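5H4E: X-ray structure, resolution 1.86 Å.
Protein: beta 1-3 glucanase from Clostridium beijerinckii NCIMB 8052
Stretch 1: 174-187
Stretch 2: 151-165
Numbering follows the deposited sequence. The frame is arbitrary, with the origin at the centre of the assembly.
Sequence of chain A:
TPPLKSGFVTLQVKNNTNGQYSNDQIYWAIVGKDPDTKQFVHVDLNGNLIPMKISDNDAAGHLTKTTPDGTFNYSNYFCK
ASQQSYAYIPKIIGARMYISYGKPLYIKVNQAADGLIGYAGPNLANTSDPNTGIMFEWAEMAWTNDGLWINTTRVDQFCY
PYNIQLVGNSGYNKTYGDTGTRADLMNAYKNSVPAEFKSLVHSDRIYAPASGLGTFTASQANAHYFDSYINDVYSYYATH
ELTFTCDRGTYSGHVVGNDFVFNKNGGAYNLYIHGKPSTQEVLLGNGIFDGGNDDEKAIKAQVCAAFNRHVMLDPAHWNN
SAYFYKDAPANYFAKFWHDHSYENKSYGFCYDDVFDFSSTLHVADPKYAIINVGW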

ATOM      1  N   LYS A 174     -15.389   5.665 -10.843  1.00 17.50           N
ATOM      2  CA  LYS A 174     -14.083   5.234 -11.334  1.00 17.93           C
ATOM      3  C   LYS A 174     -13.701   3.860 -10.796  1.00 16.55           C
ATOM      4  O   LYS A 174     -14.108   3.480  -9.705  1.00 16.39           O
ATOM      5  CB  LYS A 174     -13.000   6.248 -10.954  1.00 19.26           C
ATOM      6  CG  LYS A 174     -13.178   7.628 -11.578  1.00 21.62           C
ATOM      7  CD  LYS A 174     -13.137   7.564 -13.098  1.00 28.23           C
ATOM      8  CE  LYS A 174     -11.766   7.158 -13.615  1.00 32.09           C
ATOM      9  NZ  LYS A 174     -11.708   7.178 -15.116  1.00 32.96           N
ATOM     10  N   THR A 175     -12.901   3.137 -11.572  1.00 15.18           N
ATOM     11  CA  THR A 175     -12.440   1.798 -11.208  1.00 16.87           C
ATOM     12  C   THR A 175     -10.930   1.691 -11.397  1.00 17.21           C
ATOM     13  O   THR A 175     -10.427   1.831 -12.515  1.00 17.82           O
ATOM     14  CB  THR A 175     -13.142   0.704 -12.052  1.00 19.43           C
ATOM     15  OG1 THR A 175     -14.555   0.780 -11.837  1.00 18.44           O
ATOM     16  CG2 THR A 175     -12.655  -0.701 -11.664  1.00 17.95           C
ATOM     17  N   TYR A 176     -10.211   1.457 -10.301  1.00 18.32           N
ATOM     18  CA  TYR A 176      -8.760   1.285 -10.351  1.00 16.73           C
ATOM     19  C   TYR A 176      -8.362  -0.049  -9.732  1.00 17.90           C
ATOM     20  O   TYR A 176      -8.891  -0.439  -8.687  1.00 17.51           O
ATOM     21  CB  TYR A 176      -8.032   2.407  -9.614  1.00 17.34           C
ATOM     22  CG  TYR A 176      -8.210   3.792 -10.188  1.00 19.85           C
ATOM     23  CD1 TYR A 176      -8.509   3.981 -11.534  1.00 20.31           C
ATOM     24  CD2 TYR A 176      -8.048   4.914  -9.387  1.00 18.80           C
ATOM     25  CE1 TYR A 176      -8.660   5.257 -12.061  1.00 22.73           C
ATOM     26  CE2 TYR A 176      -8.195   6.198  -9.906  1.00 20.48           C
ATOM     27  CZ  TYR A 176      -8.506   6.357 -11.247  1.00 25.73           C
ATOM     28  OH  TYR A 176      -8.660   7.619 -11.783  1.00 26.98           O
ATOM     29  N   GLY A 177      -7.425  -0.738 -10.377  1.00 17.80           N
ATOM     30  CA  GLY A 177      -6.864  -1.964  -9.838  1.00 15.47           C
ATOM     31  C   GLY A 177      -6.245  -2.824 -10.920  1.00 18.87           C
ATOM     32  O   GLY A 177      -5.961  -2.332 -12.023  1.00 17.08           O
ATOM     33  N   ASP A 178      -6.005  -4.095 -10.599  1.00 15.89           N
ATOM     34  CA  ASP A 178      -5.337  -5.020 -11.519  1.00 17.94           C
ATOM     35  C   ASP A 178      -6.193  -5.366 -12.718  1.00 17.95           C
ATOM     36  O   ASP A 178      -7.419  -5.420 -12.616  1.00 21.82           O
ATOM     37  CB  ASP A 178      -4.980  -6.331 -10.814  1.00 15.49           C
ATOM     38  CG  ASP A 178      -4.234  -6.113  -9.522  1.00 18.13           C
ATOM     39  OD1 ASP A 178      -3.363  -5.222  -9.490  1.00 15.88           O
ATOM     40  OD2 ASP A 178      -4.541  -6.809  -8.539  1.00 17.24           O
ATOM     41  N   THR A 179      -5.541  -5.669 -13.833  1.00 15.70           N
ATOM     42  CA  THR A 179      -6.223  -6.291 -14.965  1.00 19.42           C
ATOM     43  C   THR A 179      -5.584  -7.636 -15.247  1.00 22.42           C
ATOM     44  O   THR A 179      -4.362  -7.764 -15.183  1.00 21.39           O
ATOM     45  CB  THR A 179      -6.149  -5.442 -16.242  1.00 22.17           C
ATOM     46  OG1 THR A 179      -4.777  -5.334 -16.654  1.00 23.45           O
ATOM     47  CG2 THR A 179      -6.707  -4.067 -15.983  1.00 21.62           C
ATOM     48  N   GLY A 180      -6.400  -8.639 -15.561  1.00 21.58           N
ATOM     49  CA  GLY A 180      -5.860  -9.943 -15.911  1.00 21.32           C
ATOM     50  C   GLY A 180      -6.078 -10.985 -14.837  1.00 21.09           C
ATOM     51  O   GLY A 180      -6.427 -10.650 -13.706  1.00 22.87           O
ATOM     52  N   THR A 181      -5.874 -12.249 -15.204  1.00 20.33           N
ATOM     53  CA  THR A 181      -5.956 -13.363 -14.262  1.00 21.10           C
ATOM     54  C   THR A 181      -4.653 -13.540 -13.478  1.00 20.61           C
ATOM     55  O   THR A 181      -3.581 -13.083 -13.888  1.00 20.10           O
ATOM     56  CB  THR A 181      -6.263 -14.703 -14.971  1.00 22.29           C
ATOM     57  OG1 THR A 181      -5.082 -15.149 -15.654  1.00 23.68           O
ATOM     58  CG2 THR A 181      -7.421 -14.563 -15.962  1.00 22.33           C
ATOM     59  N   ARG A 182      -4.759 -14.216 -12.344  1.00 18.46           N
ATOM     60  CA  ARG A 182      -3.614 -14.461 -11.491  1.00 18.72           C
ATOM     61  C   ARG A 182      -2.513 -15.232 -12.232  1.00 18.51           C
ATOM     62  O   ARG A 182      -1.359 -14.792 -12.261  1.00 19.40           O
ATOM     63  CB  ARG A 182      -4.055 -15.219 -10.241  1.00 17.89           C
ATOM     64  CG  ARG A 182      -2.959 -15.376  -9.199  1.00 17.89           C
ATOM     65  CD  ARG A 182      -3.508 -16.100  -7.959  1.00 18.50           C
ATOM     66  NE  ARG A 182      -2.484 -16.325  -6.943  1.00 19.97           N
ATOM     67  CZ  ARG A 182      -1.771 -17.441  -6.808  1.00 22.90           C
ATOM     68  NH1 ARG A 182      -0.874 -17.531  -5.829  1.00 22.83           N
ATOM     69  NH2 ARG A 182      -1.961 -18.474  -7.628  1.00 20.83           N
ATOM     70  N   ALA A 183      -2.881 -16.361 -12.840  1.00 20.44           N
ATOM     71  CA  ALA A 183      -1.930 -17.185 -13.594  1.00 21.39           C
ATOM     72  C   ALA A 183      -1.229 -16.374 -14.673  1.00 21.66           C
ATOM     73  O   ALA A 183      -0.010 -16.446 -14.820  1.00 22.67           O
ATOM     74  CB  ALA A 183      -2.634 -18.389 -14.221  1.00 23.40           C
ATOM     75  N   ASP A 184      -1.994 -15.609 -15.441  1.00 20.75           N
ATOM     76  CA  ASP A 184      -1.389 -14.819 -16.519  1.00 20.31           C
ATOM     77  C   ASP A 184      -0.464 -13.740 -15.986  1.00 21.16           C
ATOM     78  O   ASP A 184       0.577 -13.489 -16.571  1.00 19.10           O
ATOM     79  CB  ASP A 184      -2.448 -14.170 -17.402  1.00 20.83           C
ATOM     80  CG  ASP A 184      -3.147 -15.164 -18.301  1.00 27.72           C
ATOM     81  OD1 ASP A 184      -2.702 -16.338 -18.397  1.00 25.04           O
ATOM     82  OD2 ASP A 184      -4.148 -14.759 -18.922  1.00 23.69           O
ATOM     83  N   LEU A 185      -0.841 -13.104 -14.875  1.00 19.53           N
ATOM     84  CA  LEU A 185      -0.017 -12.037 -14.305  1.00 18.89           C
ATOM     85  C   LEU A 185       1.290 -12.584 -13.718  1.00 22.18           C
ATOM     86  O   LEU A 185       2.366 -12.004 -13.927  1.00 18.78           O
ATOM     87  CB  LEU A 185      -0.807 -11.257 -13.248  1.00 18.73           C
ATOM     88  CG  LEU A 185      -1.905 -10.338 -13.787  1.00 17.45           C
ATOM     89  CD1 LEU A 185      -2.841  -9.888 -12.652  1.00 16.24           C
ATOM     90  CD2 LEU A 185      -1.290  -9.125 -14.507  1.00 21.01           C
ATOM     91  N   MET A 186       1.192 -13.687 -12.986  1.00 21.48           N
ATOM     92  CA  MET A 186       2.368 -14.388 -12.474  1.00 20.77           C
ATOM     93  C   MET A 186       3.357 -14.748 -13.583  1.00 21.64           C
ATOM     94  O   MET A 186       4.557 -14.478 -13.479  1.00 22.33           O
ATOM     95  CB  MET A 186       1.954 -15.676 -11.760  1.00 19.17           C
ATOM     96  CG  MET A 186       1.075 -15.499 -10.549  1.00 27.04           C
ATOM     97  SD  MET A 186       2.002 -14.847  -9.174  1.00 35.34           S
ATOM     98  CE  MET A 186       0.945 -15.326  -7.811  1.00 23.16           C
ATOM     99  N   ASN A 187       2.848 -15.379 -14.635  1.00 23.27           N
ATOM    100  CA  ASN A 187       3.696 -15.797 -15.749  1.00 24.62           C
ATOM    101  C   ASN A 187       4.309 -14.605 -16.481  1.00 24.62           C
ATOM    102  O   ASN A 187       5.503 -14.599 -16.775  1.00 23.80           O
ATOM    103  CB  ASN A 187       2.905 -16.664 -16.726  1.00 22.78           C
ATOM    104  CG  ASN A 187       2.515 -18.012 -16.128  1.00 29.15           C
ATOM    105  OD1 ASN A 187       3.203 -18.543 -15.250  1.00 30.99           O
ATOM    106  ND2 ASN A 187       1.416 -18.576 -16.611  1.00 29.18           N
TER
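Stretch 2 151-165: NTTRVDQFCYPYNIQ

A single buried carboxylate, that of Asp178, organises this contact by serving backbone and side chain at once. Its OD2 accepts from Tyr162 N at 2.9 Å and forms a salt bridge with Arg154 NH2 at 2.8 Å, while Arg154 NE reaches Asp178 OD1 at 3.1 Å. The example illustrates how an acid just beyond a strand can extend the pairing of the sheet: Asp178 N also donates to Tyr162 O (3.0 Å), so the backbone N and the carboxylate of Asp178 engage both backbone polar atoms of Tyr162, its O and its N.

Before this point the strands pair in ordinary antiparallel fashion as far as Gly177, whose phi/psi of 158/-164 by itself calls for glycine. Strand 162-165 runs antiparallel to strand 174-177, with 160° between their directions and a closest axial approach of 4.6 Å. Tyr176 and Ile164 form the hydrogen-bonded pair, Ile164 N to Tyr176 O at 2.9 Å and Tyr176 N to Ile164 O at 3.0 Å; Thr175 faces Gln165, their CA atoms 4.1 Å apart. Gly177 and Asn163 approach more closely, CA to CA 3.8 Å, where a CB on Gly177 would strike Asn163 CA and Tyr162 O.

Beyond Asp178, stretch 1 turns into the helix that begins at Arg182, and residues 158-161, which precede strand 162-165, lie against it. Arg182 NE donates to Cys159 O at 2.8 Å, and Leu185 CD1 packs 3.5 Å from Phe158 CZ and 4.1 Å from Pro161 CB.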

ATOM      1  N   ASN A 151      -8.120   2.505  -1.869  1.00 13.55           N
ATOM      2  CA  ASN A 151      -7.192   2.014  -2.890  1.00 18.73           C
ATOM      3  C   ASN A 151      -6.819   0.545  -2.713  1.00 16.52           C
ATOM      4  O   ASN A 151      -6.800   0.027  -1.587  1.00 16.20           O
ATOM      5  CB  ASN A 151      -5.899   2.863  -2.915  1.00 16.13           C
ATOM      6  CG  ASN A 151      -5.165   2.864  -1.578  1.00 19.91           C
ATOM      7  OD1 ASN A 151      -5.464   3.670  -0.701  1.00 22.07           O
ATOM      8  ND2 ASN A 151      -4.199   1.954  -1.416  1.00 14.42           N
ATOM      9  N   THR A 152      -6.549  -0.114  -3.839  1.00 13.12           N
ATOM     10  CA  THR A 152      -5.793  -1.364  -3.829  1.00 15.14           C
ATOM     11  C   THR A 152      -4.333  -1.028  -3.563  1.00 15.68           C
ATOM     12  O   THR A 152      -3.909   0.123  -3.736  1.00 15.21           O
ATOM     13  CB  THR A 152      -5.883  -2.116  -5.161  1.00 15.89           C
ATOM     14  OG1 THR A 152      -5.210  -1.371  -6.191  1.00 14.17           O
ATOM     15  CG2 THR A 152      -7.326  -2.354  -5.571  1.00 15.58           C
ATOM     16  N   THR A 153      -3.534  -2.014  -3.173  1.00 15.71           N
ATOM     17  CA  THR A 153      -2.130  -1.712  -2.972  1.00 14.45           C
ATOM     18  C   THR A 153      -1.231  -2.879  -3.347  1.00 15.75           C
ATOM     19  O   THR A 153      -1.487  -4.017  -2.950  1.00 15.33           O
ATOM     20  CB  THR A 153      -1.854  -1.297  -1.506  1.00 18.24           C
ATOM     21  OG1 THR A 153      -0.448  -1.117  -1.321  1.00 17.04           O
ATOM     22  CG2 THR A 153      -2.369  -2.348  -0.514  1.00 17.51           C
ATOM     23  N   ARG A 154      -0.191  -2.593  -4.126  1.00 14.01           N
ATOM     24  CA  ARG A 154       0.843  -3.591  -4.388  1.00 14.96           C
ATOM     25  C   ARG A 154       2.137  -3.181  -3.711  1.00 16.04           C
ATOM     26  O   ARG A 154       3.217  -3.557  -4.144  1.00 17.49           O
ATOM     27  CB  ARG A 154       1.075  -3.780  -5.894  1.00 18.28           C
ATOM     28  CG  ARG A 154       0.246  -4.903  -6.501  1.00 14.46           C
ATOM     29  CD  ARG A 154      -1.242  -4.599  -6.386  1.00 14.33           C
ATOM     30  NE  ARG A 154      -2.079  -5.754  -6.713  1.00 17.31           N
ATOM     31  CZ  ARG A 154      -2.406  -6.715  -5.857  1.00 15.99           C
ATOM     32  NH1 ARG A 154      -1.966  -6.674  -4.597  1.00 13.14           N
ATOM     33  NH2 ARG A 154      -3.182  -7.716  -6.253  1.00 14.97           N
ATOM     34  N   VAL A 155       2.035  -2.420  -2.631  1.00 14.29           N
ATOM     35  CA  VAL A 155       3.231  -1.919  -1.964  1.00 15.07           C
ATOM     36  C   VAL A 155       4.003  -3.058  -1.295  1.00 18.90           C
ATOM     37  O   VAL A 155       5.226  -3.050  -1.280  1.00 15.16           O
ATOM     38  CB  VAL A 155       2.858  -0.825  -0.946  1.00 17.19           C
ATOM     39  CG1 VAL A 155       4.044  -0.477  -0.054  1.00 19.93           C
ATOM     40  CG2 VAL A 155       2.376   0.411  -1.702  1.00 19.00           C
ATOM     41  N   ASP A 156       3.284  -4.055  -0.786  1.00 17.34           N
ATOM     42  CA  ASP A 156       3.920  -5.197  -0.125  1.00 19.08           C
ATOM     43  C   ASP A 156       3.964  -6.454  -0.994  1.00 14.60           C
ATOM     44  O   ASP A 156       4.900  -7.253  -0.897  1.00 16.08           O
ATOM     45  CB  ASP A 156       3.191  -5.532   1.187  1.00 19.93           C
ATOM     46  CG  ASP A 156       3.556  -4.591   2.322  1.00 24.94           C
ATOM     47  OD1 ASP A 156       4.448  -3.754   2.144  1.00 31.14           O
ATOM     48  OD2 ASP A 156       2.958  -4.702   3.409  1.00 31.29           O
ATOM     49  N   GLN A 157       2.955  -6.636  -1.842  1.00 16.52           N
ATOM     50  CA  GLN A 157       2.789  -7.904  -2.546  1.00 14.38           C
ATOM     51  C   GLN A 157       1.824  -7.838  -3.731  1.00 17.42           C
ATOM     52  O   GLN A 157       1.028  -6.895  -3.855  1.00 15.25           O
ATOM     53  CB  GLN A 157       2.280  -8.975  -1.567  1.00 15.66           C
ATOM     54  CG  GLN A 157       0.929  -8.589  -1.010  1.00 18.57           C
ATOM     55  CD  GLN A 157       0.159  -9.752  -0.401  1.00 18.98           C
ATOM     56  OE1 GLN A 157       0.720 -10.585   0.308  1.00 20.25           O
ATOM     57  NE2 GLN A 157      -1.140  -9.800  -0.671  1.00 17.79           N
ATOM     58  N   PHE A 158       1.909  -8.852  -4.589  1.00 14.72           N
ATOM     59  CA  PHE A 158       0.797  -9.262  -5.434  1.00 13.24           C
ATOM     60  C   PHE A 158       0.432 -10.706  -5.131  1.00 16.11           C
ATOM     61  O   PHE A 158       1.257 -11.613  -5.334  1.00 17.94           O
ATOM     62  CB  PHE A 158       1.123  -9.143  -6.915  1.00 16.17           C
ATOM     63  CG  PHE A 158       0.055  -9.726  -7.801  1.00 15.83           C
ATOM     64  CD1 PHE A 158      -1.022  -8.955  -8.202  1.00 16.25           C
ATOM     65  CD2 PHE A 158       0.111 -11.048  -8.207  1.00 16.57           C
ATOM     66  CE1 PHE A 158      -2.029  -9.498  -8.996  1.00 14.81           C
ATOM     67  CE2 PHE A 158      -0.880 -11.599  -8.999  1.00 16.89           C
ATOM     68  CZ  PHE A 158      -1.958 -10.830  -9.388  1.00 16.89           C
ATOM     69  N   CYS A 159      -0.801 -10.928  -4.690  1.00 15.77           N
ATOM     70  CA  CYS A 159      -1.284 -12.285  -4.426  1.00 17.25           C
ATOM     71  C   CYS A 159      -2.375 -12.697  -5.418  1.00 17.05           C
ATOM     72  O   CYS A 159      -2.231 -13.695  -6.105  1.00 17.82           O
ATOM     73  CB  CYS A 159      -1.803 -12.412  -2.988  1.00 15.93           C
ATOM     74  SG  CYS A 159      -2.443 -14.060  -2.621  1.00 16.31           S
ATOM     75  N   TYR A 160      -3.471 -11.937  -5.486  1.00 15.93           N
ATOM     76  CA  TYR A 160      -4.509 -12.219  -6.472  1.00 15.80           C
ATOM     77  C   TYR A 160      -5.021 -10.915  -7.071  1.00 16.14           C
ATOM     78  O   TYR A 160      -4.926  -9.870  -6.432  1.00 14.07           O
ATOM     79  CB  TYR A 160      -5.663 -13.043  -5.853  1.00 14.27           C
ATOM     80  CG  TYR A 160      -6.451 -12.410  -4.716  1.00 17.44           C
ATOM     81  CD1 TYR A 160      -7.383 -11.406  -4.965  1.00 16.00           C
ATOM     82  CD2 TYR A 160      -6.296 -12.854  -3.400  1.00 15.96           C
ATOM     83  CE1 TYR A 160      -8.122 -10.835  -3.932  1.00 15.82           C
ATOM     84  CE2 TYR A 160      -7.039 -12.294  -2.350  1.00 16.10           C
ATOM     85  CZ  TYR A 160      -7.952 -11.283  -2.630  1.00 18.90           C
ATOM     86  OH  TYR A 160      -8.699 -10.718  -1.621  1.00 15.79           O
ATOM     87  N   PRO A 161      -5.544 -10.963  -8.306  1.00 14.50           N
ATOM     88  CA  PRO A 161      -5.973  -9.702  -8.923  1.00 16.64           C
ATOM     89  C   PRO A 161      -7.235  -9.130  -8.277  1.00 16.97           C
ATOM     90  O   PRO A 161      -8.191  -9.872  -8.009  1.00 16.97           O
ATOM     91  CB  PRO A 161      -6.240 -10.095 -10.374  1.00 16.60           C
ATOM     92  CG  PRO A 161      -6.533 -11.553 -10.333  1.00 15.75           C
ATOM     93  CD  PRO A 161      -5.667 -12.100  -9.231  1.00 15.77           C
ATOM     94  N   TYR A 162      -7.232  -7.828  -8.006  1.00 15.98           N
ATOM     95  CA  TYR A 162      -8.432  -7.176  -7.484  1.00 16.65           C
ATOM     96  C   TYR A 162      -8.459  -5.706  -7.874  1.00 16.75           C
ATOM     97  O   TYR A 162      -7.440  -5.120  -8.231  1.00 15.75           O
ATOM     98  CB  TYR A 162      -8.559  -7.355  -5.953  1.00 15.52           C
ATOM     99  CG  TYR A 162      -7.631  -6.539  -5.057  1.00 15.46           C
ATOM    100  CD1 TYR A 162      -8.132  -5.812  -3.990  1.00 14.75           C
ATOM    101  CD2 TYR A 162      -6.245  -6.549  -5.244  1.00 18.03           C
ATOM    102  CE1 TYR A 162      -7.278  -5.094  -3.140  1.00 18.70           C
ATOM    103  CE2 TYR A 162      -5.395  -5.833  -4.408  1.00 17.18           C
ATOM    104  CZ  TYR A 162      -5.917  -5.110  -3.363  1.00 17.30           C
ATOM    105  OH  TYR A 162      -5.062  -4.395  -2.526  1.00 14.82           O
ATOM    106  N   ASN A 163      -9.656  -5.144  -7.885  1.00 13.81           N
ATOM    107  CA  ASN A 163      -9.819  -3.767  -8.314  1.00 15.40           C
ATOM    108  C   ASN A 163     -11.009  -3.222  -7.571  1.00 17.94           C
ATOM    109  O   ASN A 163     -11.816  -3.995  -7.032  1.00 16.03           O
ATOM    110  CB  ASN A 163      -9.992  -3.669  -9.849  1.00 17.83           C
ATOM    111  CG  ASN A 163     -11.257  -4.357 -10.366  1.00 19.54           C
ATOM    112  OD1 ASN A 163     -12.366  -3.824 -10.270  1.00 17.14           O
ATOM    113  ND2 ASN A 163     -11.084  -5.529 -10.956  1.00 23.20           N
ATOM    114  N   ILE A 164     -11.118  -1.901  -7.513  1.00 14.77           N
ATOM    115  CA  ILE A 164     -12.174  -1.284  -6.746  1.00 15.12           C
ATOM    116  C   ILE A 164     -12.887  -0.271  -7.626  1.00 14.16           C
ATOM    117  O   ILE A 164     -12.246   0.495  -8.352  1.00 15.02           O
ATOM    118  CB  ILE A 164     -11.610  -0.602  -5.463  1.00 13.97           C
ATOM    119  CG1 ILE A 164     -10.884  -1.639  -4.589  1.00 11.88           C
ATOM    120  CG2 ILE A 164     -12.726   0.150  -4.689  1.00 14.27           C
ATOM    121  CD1 ILE A 164     -10.083  -1.026  -3.445  1.00 16.75           C
ATOM    122  N   GLN A 165     -14.212  -0.292  -7.569  1.00 16.33           N
ATOM    123  CA  GLN A 165     -15.023   0.748  -8.196  1.00 16.94           C
ATOM    124  C   GLN A 165     -15.600   1.658  -7.129  1.00 18.24           C
ATOM    125  O   GLN A 165     -16.355   1.204  -6.280  1.00 19.91           O
ATOM    126  CB  GLN A 165     -16.157   0.138  -9.020  1.00 18.09           C
ATOM    127  CG  GLN A 165     -17.143   1.188  -9.574  1.00 19.42           C
ATOM    128  CD  GLN A 165     -18.377   0.552 -10.205  1.00 22.48           C
ATOM    129  OE1 GLN A 165     -18.631  -0.640 -10.025  1.00 19.94           O
ATOM    130  NE2 GLN A 165     -19.138   1.343 -10.960  1.00 23.41           N
TER
HETATM  131  O   HOH W   1      -7.960   1.007  -6.106  1.00 17.22           O
HETATM  132  O   HOH W   2      -4.871  -3.747  -7.552  1.00 26.12           O
HETATM  133  O   HOH W   3      -8.835  -7.204 -10.744  1.00 23.06           O